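Local coordinates for protein galactose mutarotase related enzyme (Lactobacillus casei, PDB 3Q1N) that probably binds a carbohydrate and may act as a sugar isomerase resembling galactose mutarotase, at residues A[33-36]-A[41-44]; A[12-15]-A[20-23]. One frame throughout, in Å; residues are numbered along the deposited sequence.

Contact 1. Residues A[33-36]-A[41-44]; sequences YVWT and FWNR. With EDO (1,2-ethanediol), chain K.
A chi1 of 177° swings the Trp35 indole away from its backbone N and across to 41-44, where Phe41 turns CG anti to its carbonyl carbon (chi1 -59°) and brings the phenyl ring to the six-membered end of that indole. Both segments belong to the loop between strands 31-32 and 48-49 of the galactose mutarotase-like beta fold, and a bond from an indole N-H to a backbone carbonyl joins the two limbs of the loop. Trp35 NE1 donates to Trp42 O at 2.8 Å, nearly straight (162°) and close to the indole plane, with the donor tilted modestly from the carbonyl plane. The single N-H of the ring is thereby satisfied and its rotation fixed. Beyond it, Trp35 CH2 lies 3.9 Å from Phe41 CD2, the two side chains crossing at about a right angle. Trp35 CD1 touches Trp42 CE3 obliquely at 3.9 Å. A leucine in place of Trp35 would probably leave Trp42 O without this donor and open a gap beside Phe41. Phe251 and Pro250 also pack on Trp35, while the Trp42 ring meets His143 and Trp242. At the pyrrole edge of the Trp42 ring, NE1 donates to O2 of a 1,2-ethanediol, probably from the crystallisation liquor, at 3.0 Å. Next to NE1 on the same edge of the Trp35 indole, CD1 lies 3.1 Å from Arg44 O, near the ring plane.

Contact 2. Residues A[12-15]-A[20-23]; sequences AGIA and ELQS
Ala15, Glu20 and Gly13 bury the most surface where strand 12-15 runs antiparallel to strand 20-23. Ala15 N donates to Glu20 O at 2.9 Å (166°); the return bond from Glu20 N to Ala15 O is weak. The methyl of Ala15 rests against the amide of Gln22, its CB 3.7 Å from Gln22 NE2. Gln22 gets there with CG anti to its carbonyl carbon (chi1 -64°) and an extended chain beyond, which runs back along its own strand. The same NE2 donates to Glu20 OE1 at 3.1 Å, in the plane of the amide but from above the plane of the carboxylate, which should hold the amide flat over Ala15. The other carboxylate oxygen, Glu20 OE2, accepts from the backbone N of His45 and of Ala46, so the side chain ties the hairpin to the loop between strands 31-32 and 48-49.

Gly13 is held through both its N-H and its C=O. Its N donates to Ser23 O at 3.0 Å, and its O takes a nearly straight bond from Gln22 N (2.8 Å, 173°) together with a weak one from Ser23 N. Two successive residues thus face one glycine. On the opposite face from Ala15 and Glu20, Ile14 and Leu21 form a non-hydrogen-bonded pair: Ile14 CG1 lies 4.2 Å from Leu21 CD1, which also reaches Ala12 CB. Ile5 of strand 2-6 extends this apolar patch beside Ala12 and Ile14. On the face of Ala15 and Glu20, Ser23 OG is hydrogen-bonded to Glu32 OE1. Gln22 and Ser23 opposite Gly13 make a classic beta bulge, set in a beta hairpin of the four-stranded antiparallel sheet.

Contact 2 closes before contact 1 opens along the chain, and their centres lie about 11 Å apart on the same side of the molecule. Contact 2 joins neighbouring strands 10-15 and 20-26 of the four-stranded antiparallel sheet; that sheet ends in strand 31-32, from which the loop holding contact 1 departs. The two meet directly: Val34 CG2 packs on Leu21 CD2 at 4.1 Å, and Val34 CG1 lies 3.8 Å from Gln22 O. Trp35 of contact 1 also bonds through its backbone to Ala145 on strand 136-147 of another sheet. The loop therefore bridges the N-terminal hairpin and that second sheet within the aldose 1-epimerase family region.

Contact 1. Residues A[33-36]-A[41-44]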
ATOM      1  N   TYR A  33       3.044 -16.142  -1.191  1.00 15.90           N
ATOM      2  CA  TYR A  33       3.767 -14.919  -0.851  1.00 15.16           C
ATOM      3  C   TYR A  33       2.960 -13.987   0.031  1.00 14.80           C
ATOM      4  O   TYR A  33       3.532 -13.249   0.827  1.00 15.11           O
ATOM      5  CB  TYR A  33       4.128 -14.127  -2.106  1.00 15.03           C
ATOM      6  CG  TYR A  33       5.190 -14.764  -2.975  1.00 15.08           C
ATOM      7  CD1 TYR A  33       6.537 -14.547  -2.743  1.00 15.22           C
ATOM      8  CD2 TYR A  33       4.845 -15.525  -4.044  1.00 14.68           C
ATOM      9  CE1 TYR A  33       7.521 -15.097  -3.563  1.00 15.95           C
ATOM     10  CE2 TYR A  33       5.804 -16.104  -4.855  1.00 14.42           C
ATOM     11  CZ  TYR A  33       7.129 -15.879  -4.633  1.00 16.06           C
ATOM     12  OH  TYR A  33       8.041 -16.475  -5.483  1.00 17.07           O
ATOM     13  N   VAL A  34       1.647 -13.992  -0.150  1.00 14.91           N
ATOM     14  CA  VAL A  34       0.708 -13.031   0.471  1.00 15.29           C
ATOM     15  C   VAL A  34      -0.020 -13.602   1.695  1.00 15.91           C
ATOM     16  O   VAL A  34      -0.469 -14.751   1.696  1.00 16.63           O
ATOM     17  CB  VAL A  34      -0.282 -12.483  -0.561  1.00 14.54           C
ATOM     18  CG1 VAL A  34      -1.351 -11.566   0.092  1.00 15.15           C
ATOM     19  CG2 VAL A  34       0.471 -11.671  -1.659  1.00 17.31           C
ATOM     20  N   TRP A  35      -0.069 -12.808   2.755  1.00 16.39           N
ATOM     21  CA  TRP A  35      -0.760 -13.151   3.997  1.00 17.09           C
ATOM     22  C   TRP A  35      -2.169 -13.677   3.707  1.00 18.40           C
ATOM     23  O   TRP A  35      -2.907 -13.123   2.894  1.00 16.70           O
ATOM     24  CB  TRP A  35      -0.824 -11.927   4.916  1.00 17.72           C
ATOM     25  CG  TRP A  35      -1.565 -12.131   6.188  1.00 17.43           C
ATOM     26  CD1 TRP A  35      -2.676 -11.440   6.622  1.00 16.60           C
ATOM     27  CD2 TRP A  35      -1.269 -13.091   7.204  1.00 17.31           C
ATOM     28  NE1 TRP A  35      -3.062 -11.903   7.845  1.00 18.16           N
ATOM     29  CE2 TRP A  35      -2.229 -12.932   8.221  1.00 17.75           C
ATOM     30  CE3 TRP A  35      -0.291 -14.058   7.349  1.00 18.79           C
ATOM     31  CZ2 TRP A  35      -2.214 -13.700   9.383  1.00 20.19           C
ATOM     32  CZ3 TRP A  35      -0.278 -14.834   8.510  1.00 20.49           C
ATOM     33  CH2 TRP A  35      -1.235 -14.648   9.505  1.00 20.66           C
ATOM     34  N   THR A  36      -2.495 -14.778   4.386  1.00 20.46           N
ATOM     35  CA  THR A  36      -3.754 -15.499   4.206  1.00 22.31           C
ATOM     36  C   THR A  36      -4.956 -14.899   4.929  1.00 23.20           C
ATOM     37  O   THR A  36      -6.054 -15.405   4.778  1.00 22.67           O
ATOM     38  CB  THR A  36      -3.620 -16.922   4.709  1.00 23.61           C
ATOM     39  OG1 THR A  36      -3.160 -16.858   6.063  1.00 26.74           O
ATOM     40  CG2 THR A  36      -2.641 -17.717   3.849  1.00 25.96           C
ATOM     41  N   PHE A  41      -4.243 -12.427  13.631  1.00 27.41           N
ATOM     42  CA  PHE A  41      -3.308 -11.302  13.478  1.00 26.03           C
ATOM     43  C   PHE A  41      -3.839 -10.156  12.624  1.00 24.70           C
ATOM     44  O   PHE A  41      -3.676  -8.997  12.981  1.00 24.73           O
ATOM     45  CB  PHE A  41      -2.004 -11.820  12.871  1.00 25.52           C
ATOM     46  CG  PHE A  41      -1.346 -12.875  13.708  1.00 26.21           C
ATOM     47  CD1 PHE A  41      -0.651 -12.511  14.848  1.00 25.94           C
ATOM     48  CD2 PHE A  41      -1.407 -14.215  13.355  1.00 24.53           C
ATOM     49  CE1 PHE A  41      -0.040 -13.494  15.658  1.00 28.05           C
ATOM     50  CE2 PHE A  41      -0.804 -15.201  14.154  1.00 28.04           C
ATOM     51  CZ  PHE A  41      -0.115 -14.835  15.296  1.00 26.94           C
ATOM     52  N   TRP A  42      -4.444 -10.479  11.482  1.00 23.36           N
ATOM     53  CA  TRP A  42      -4.973  -9.444  10.594  1.00 22.10           C
ATOM     54  C   TRP A  42      -5.880 -10.075   9.559  1.00 21.33           C
ATOM     55  O   TRP A  42      -5.487 -11.002   8.881  1.00 20.80           O
ATOM     56  CB  TRP A  42      -3.819  -8.682   9.891  1.00 21.86           C
ATOM     57  CG  TRP A  42      -4.235  -7.459   9.191  1.00 19.95           C
ATOM     58  CD1 TRP A  42      -5.035  -6.460   9.688  1.00 21.42           C
ATOM     59  CD2 TRP A  42      -3.860  -7.041   7.854  1.00 17.71           C
ATOM     60  NE1 TRP A  42      -5.204  -5.486   8.740  1.00 19.72           N
ATOM     61  CE2 TRP A  42      -4.482  -5.813   7.615  1.00 17.47           C
ATOM     62  CE3 TRP A  42      -3.083  -7.610   6.838  1.00 17.94           C
ATOM     63  CZ2 TRP A  42      -4.340  -5.123   6.393  1.00 17.80           C
ATOM     64  CZ3 TRP A  42      -2.953  -6.916   5.619  1.00 15.92           C
ATOM     65  CH2 TRP A  42      -3.570  -5.705   5.420  1.00 18.20           C
ATOM     66  N   ASN A  43      -7.100  -9.590   9.440  1.00 20.57           N
ATOM     67  CA  ASN A  43      -8.067 -10.261   8.615  1.00 20.80           C
ATOM     68  C   ASN A  43      -8.134  -9.798   7.162  1.00 20.27           C
ATOM     69  O   ASN A  43      -9.110 -10.099   6.487  1.00 21.36           O
ATOM     70  CB  ASN A  43      -9.456 -10.185   9.251  1.00 21.50           C
ATOM     71  CG  ASN A  43      -9.951  -8.794   9.434  1.00 23.65           C
ATOM     72  OD1 ASN A  43      -9.331  -7.806   9.013  1.00 25.75           O
ATOM     73  ND2 ASN A  43     -11.094  -8.682  10.128  1.00 27.16           N
ATOM     74  N   ARG A  44      -7.119  -9.055   6.696  1.00 18.75           N
ATOM     75  CA  ARG A  44      -7.063  -8.642   5.296  1.00 17.85           C
ATOM     76  C   ARG A  44      -5.794  -9.178   4.630  1.00 16.96           C
ATOM     77  O   ARG A  44      -5.032  -9.930   5.268  1.00 17.17           O
ATOM     78  CB  ARG A  44      -7.156  -7.147   5.210  1.00 17.84           C
ATOM     79  CG  ARG A  44      -8.455  -6.666   5.839  1.00 20.49           C
ATOM     80  CD  ARG A  44      -8.503  -5.204   5.964  1.00 23.11           C
ATOM     81  NE  ARG A  44      -9.691  -4.784   6.721  1.00 23.66           N
ATOM     82  CZ  ARG A  44     -10.899  -4.532   6.198  1.00 28.86           C
ATOM     83  NH1 ARG A  44     -11.156  -4.626   4.893  1.00 28.93           N
ATOM     84  NH2 ARG A  44     -11.883  -4.142   7.010  1.00 29.82           N
TER
HETATM   85  C1  EDO K 303      -4.086  -2.206  10.178  1.00 45.07           C
HETATM   86  O1  EDO K 303      -4.807  -1.217  10.909  1.00 45.88           O
HETATM   87  C2  EDO K 303      -4.599  -2.221   8.749  1.00 44.55           C
HETATM   88  O2  EDO K 303      -5.991  -2.593   8.740  1.00 43.87           O

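Contact 2. Residues A[12-15]-A[20-23]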
ATOM      1  N   ALA A  12      -2.404 -15.868  -9.215  1.00 14.56           N
ATOM      2  CA  ALA A  12      -2.872 -14.785  -8.322  1.00 14.53           C
ATOM      3  C   ALA A  12      -4.401 -14.878  -8.229  1.00 15.18           C
ATOM      4  O   ALA A  12      -5.093 -15.200  -9.226  1.00 15.14           O
ATOM      5  CB  ALA A  12      -2.455 -13.417  -8.843  1.00 14.19           C
ATOM      6  N   GLY A  13      -4.925 -14.586  -7.042  1.00 15.23           N
ATOM      7  CA  GLY A  13      -6.364 -14.484  -6.823  1.00 15.52           C
ATOM      8  C   GLY A  13      -6.653 -13.083  -6.341  1.00 15.87           C
ATOM      9  O   GLY A  13      -5.926 -12.559  -5.470  1.00 15.85           O
ATOM     10  N   ILE A  14      -7.641 -12.455  -6.984  1.00 15.70           N
ATOM     11  CA  ILE A  14      -7.994 -11.061  -6.711  0.50 15.99           C
ATOM     12  C   ILE A  14      -9.495 -10.972  -6.516  1.00 16.02           C
ATOM     13  O   ILE A  14     -10.274 -11.439  -7.356  1.00 17.05           O
ATOM     14  CB  ILE A  14      -7.598 -10.066  -7.848  0.50 15.41           C
ATOM     15  CG1 ILE A  14      -6.125 -10.209  -8.258  0.50 15.89           C
ATOM     16  CG2 ILE A  14      -7.887  -8.625  -7.428  0.50 14.74           C
ATOM     17  CD1 ILE A  14      -5.946 -10.999  -9.554  0.50 14.16           C
ATOM     18  N   ALA A  15      -9.900 -10.362  -5.417  1.00 15.81           N
ATOM     19  CA  ALA A  15     -11.321 -10.184  -5.100  1.00 15.94           C
ATOM     20  C   ALA A  15     -11.889  -8.985  -5.823  1.00 16.27           C
ATOM     21  O   ALA A  15     -11.257  -7.909  -5.879  1.00 15.83           O
ATOM     22  CB  ALA A  15     -11.506 -10.011  -3.606  1.00 15.57           C
ATOM     23  N   GLU A  20      -8.943  -6.499  -4.522  1.00 14.77           N
ATOM     24  CA  GLU A  20      -7.955  -6.808  -3.491  1.00 14.83           C
ATOM     25  C   GLU A  20      -7.182  -8.064  -3.851  1.00 14.78           C
ATOM     26  O   GLU A  20      -7.773  -9.154  -3.948  1.00 14.17           O
ATOM     27  CB  GLU A  20      -8.585  -7.062  -2.142  1.00 15.13           C
ATOM     28  CG  GLU A  20      -7.458  -7.215  -1.080  1.00 16.03           C
ATOM     29  CD  GLU A  20      -7.911  -7.714   0.273  1.00 17.84           C
ATOM     30  OE1 GLU A  20      -9.076  -8.116   0.431  1.00 17.82           O
ATOM     31  OE2 GLU A  20      -7.059  -7.660   1.214  1.00 16.12           O
ATOM     32  N   LEU A  21      -5.886  -7.939  -4.065  1.00 14.06           N
ATOM     33  CA  LEU A  21      -5.056  -9.137  -4.208  1.00 14.99           C
ATOM     34  C   LEU A  21      -5.133  -9.953  -2.922  1.00 15.00           C
ATOM     35  O   LEU A  21      -4.891  -9.424  -1.832  1.00 15.50           O
ATOM     36  CB  LEU A  21      -3.623  -8.720  -4.427  1.00 14.05           C
ATOM     37  CG  LEU A  21      -2.574  -9.814  -4.581  1.00 15.22           C
ATOM     38  CD1 LEU A  21      -2.728 -10.594  -5.861  1.00 15.85           C
ATOM     39  CD2 LEU A  21      -1.147  -9.174  -4.516  1.00 12.69           C
ATOM     40  N   GLN A  22      -5.465 -11.228  -3.035  1.00 15.88           N
ATOM     41  CA  GLN A  22      -5.597 -12.054  -1.825  1.00 16.44           C
ATOM     42  C   GLN A  22      -4.625 -13.221  -1.778  1.00 16.87           C
ATOM     43  O   GLN A  22      -4.376 -13.758  -0.702  1.00 17.73           O
ATOM     44  CB  GLN A  22      -7.037 -12.551  -1.688  1.00 17.77           C
ATOM     45  CG  GLN A  22      -8.016 -11.357  -1.490  1.00 19.21           C
ATOM     46  CD  GLN A  22      -9.391 -11.785  -1.118  1.00 23.42           C
ATOM     47  OE1 GLN A  22      -9.864 -12.806  -1.583  1.00 27.09           O
ATOM     48  NE2 GLN A  22     -10.080 -10.960  -0.341  1.00 26.33           N
ATOM     49  N   SER A  23      -4.092 -13.607  -2.923  1.00 16.14           N
ATOM     50  CA  SER A  23      -3.200 -14.755  -3.022  0.50 16.91           C
ATOM     51  C   SER A  23      -2.242 -14.584  -4.196  1.00 16.80           C
ATOM     52  O   SER A  23      -2.617 -14.050  -5.259  1.00 17.06           O
ATOM     53  CB  SER A  23      -4.012 -16.054  -3.174  0.50 17.00           C
ATOM     54  OG  SER A  23      -3.181 -17.173  -3.461  0.50 17.45           O
TER